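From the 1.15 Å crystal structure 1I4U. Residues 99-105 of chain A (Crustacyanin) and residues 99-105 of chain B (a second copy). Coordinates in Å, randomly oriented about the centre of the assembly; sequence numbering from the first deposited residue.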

# COMPACT_ATOMS: atom_id res chain seq x y z
N ASN A 99 -5.48 0.79 9.58
CA ASN A 99 -4.18 0.39 10.04
C ASN A 99 -3.47 -0.49 9.03
O ASN A 99 -2.87 -1.50 9.43
CB ASN A 99 -4.38 -0.37 11.35
CG ASN A 99 -4.72 0.64 12.45
OD1 ASN A 99 -5.77 0.49 13.05
ND2 ASN A 99 -3.84 1.60 12.64
N SER A 100 -3.53 -0.13 7.75
CA SER A 100 -3.00 -0.88 6.64
C SER A 100 -2.52 -0.00 5.51
O SER A 100 -2.73 1.21 5.48
CB SER A 100 -4.04 -1.88 6.10
OG SER A 100 -3.35 -2.82 5.22
N PHE A 101 -1.81 -0.56 4.53
CA PHE A 101 -1.55 0.08 3.23
C PHE A 101 -2.86 0.06 2.41
O PHE A 101 -3.86 -0.63 2.71
CB PHE A 101 -0.49 -0.67 2.45
CG PHE A 101 0.98 -0.44 2.83
CD1 PHE A 101 1.40 0.08 4.06
CD2 PHE A 101 2.01 -0.74 1.95
CE1 PHE A 101 2.75 0.26 4.36
CE2 PHE A 101 3.36 -0.58 2.22
CZ PHE A 101 3.77 -0.04 3.45
N ALA A 102 -2.92 0.81 1.33
CA ALA A 102 -3.95 0.78 0.31
C ALA A 102 -3.31 0.28 -0.98
O ALA A 102 -2.13 0.53 -1.22
CB ALA A 102 -4.65 2.12 0.03
N ALA A 103 -4.10 -0.40 -1.81
CA ALA A 103 -3.54 -1.00 -3.02
C ALA A 103 -4.49 -0.92 -4.18
O ALA A 103 -5.71 -0.83 -3.94
CB ALA A 103 -3.27 -2.48 -2.78
N PRO A 104 -3.98 -1.00 -5.39
CA PRO A 104 -4.94 -1.08 -6.50
C PRO A 104 -5.71 -2.40 -6.43
O PRO A 104 -5.18 -3.42 -6.01
CB PRO A 104 -4.06 -1.16 -7.72
CG PRO A 104 -2.73 -1.61 -7.23
CD PRO A 104 -2.60 -1.05 -5.82
N LEU A 105 -6.95 -2.34 -6.92
CA LEU A 105 -7.77 -3.53 -6.96
C LEU A 105 -8.57 -3.48 -8.25
O LEU A 105 -9.46 -2.64 -8.40
CB LEU A 105 -8.64 -3.64 -5.70
CG LEU A 105 -9.41 -4.95 -5.42
CD1 LEU A 105 -10.60 -5.15 -6.29
CD2 LEU A 105 -8.41 -6.11 -5.50
N ASN B 99 0.50 4.66 -10.05
CA ASN B 99 0.82 3.28 -10.38
C ASN B 99 1.64 2.64 -9.26
O ASN B 99 2.60 1.94 -9.53
CB ASN B 99 1.58 3.17 -11.70
CG ASN B 99 0.79 3.77 -12.84
OD1 ASN B 99 1.30 4.64 -13.54
ND2 ASN B 99 -0.45 3.35 -12.99
N SER B 100 1.25 2.84 -8.02
CA SER B 100 1.82 2.19 -6.85
C SER B 100 0.75 1.97 -5.81
O SER B 100 -0.46 2.30 -5.93
CB SER B 100 2.97 3.03 -6.31
OG SER B 100 3.72 2.48 -5.26
N PHE B 101 1.10 1.44 -4.70
CA PHE B 101 0.37 1.28 -3.45
C PHE B 101 0.44 2.65 -2.72
O PHE B 101 1.27 3.52 -3.01
CB PHE B 101 0.96 0.18 -2.56
CG PHE B 101 0.65 -1.29 -2.85
CD1 PHE B 101 0.18 -1.68 -4.11
CD2 PHE B 101 0.80 -2.29 -1.89
CE1 PHE B 101 -0.12 -3.03 -4.39
CE2 PHE B 101 0.56 -3.63 -2.19
CZ PHE B 101 0.11 -4.00 -3.45
N ALA B 102 -0.42 2.83 -1.72
CA ALA B 102 -0.36 3.93 -0.76
C ALA B 102 -0.06 3.38 0.62
O ALA B 102 -0.45 2.27 0.97
CB ALA B 102 -1.63 4.73 -0.74
N ALA B 103 0.66 4.12 1.42
CA ALA B 103 1.11 3.64 2.70
C ALA B 103 1.00 4.70 3.77
O ALA B 103 1.03 5.89 3.45
CB ALA B 103 2.56 3.22 2.64
N PRO B 104 0.89 4.34 5.03
CA PRO B 104 0.94 5.35 6.08
C PRO B 104 2.31 6.00 6.08
O PRO B 104 3.34 5.40 5.76
CB PRO B 104 0.73 4.55 7.33
CG PRO B 104 1.18 3.16 6.99
CD PRO B 104 0.77 2.99 5.55
N LEU B 105 2.33 7.27 6.47
CA LEU B 105 3.57 7.99 6.55
C LEU B 105 3.44 8.90 7.78
O LEU B 105 2.62 9.80 7.88
CB LEU B 105 3.86 8.77 5.28
CG LEU B 105 5.29 9.33 5.22
CD1 LEU B 105 6.32 8.22 4.99
CD2 LEU B 105 5.53 10.45 4.27

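Two copies of the same crustacyanin segment meet in antiparallel fashion, their end-to-end directions 162° apart, and pair through a single beta bridge at Ala A102 and Ala B102. Two backbone hydrogen bonds clasp this centre: Ala A102 N donates to Ala B102 O at 2.9 Å, and Ala B102 N donates to Ala A102 O at 2.9 Å, both nearly straight. The paired bonds leave Ala A102 O and Ala B102 O 3.3 Å apart, two acceptors that do not bond to each other. The methyls of the bridging pair also meet, Ala A102 CB lying 4.1 Å from Ala B102 CB; both alanines are buried, and their CA-to-CB bonds point sideways, so the methyls meet beside the bridge rather than between the backbones.

The principal bumps are the two phenylalanines, which have the largest areas covered by the opposing stretch. Phe A101 and Phe B101, both with chi1 in the m well, lay their rings across the partner strand, each filling a shallow hollow: Phe A101 that formed by Ala B103 CB and Pro B104 CD, Phe B101 that formed by Ala A103 CB and Pro A104 CD. The methyl of Ala B103 sits over one face of the Phe A101 ring, CB 3.5 Å from the ring centroid in a CH-pi contact; Ala A103 CB repeats this over Phe B101 at 3.7 Å from its centroid. A methyl is compact enough to fit beneath the flat ring at this range. Beside each methyl, a proline closes against the ring: Phe A101 CD1 touches Pro B104 CD at 3.3 Å, and Pro A104 CD touches Phe B101 CD1 at 3.3 Å. The two aromatic rings approach edge to edge, Phe A101 CD2 to Phe B101 CD2 at 4.3 Å.

Altogether 402 Å² is buried, summed over both sides. Asn A99 and Asn B99 stay exposed outside the contact, their CA-to-CB bonds directed away from it.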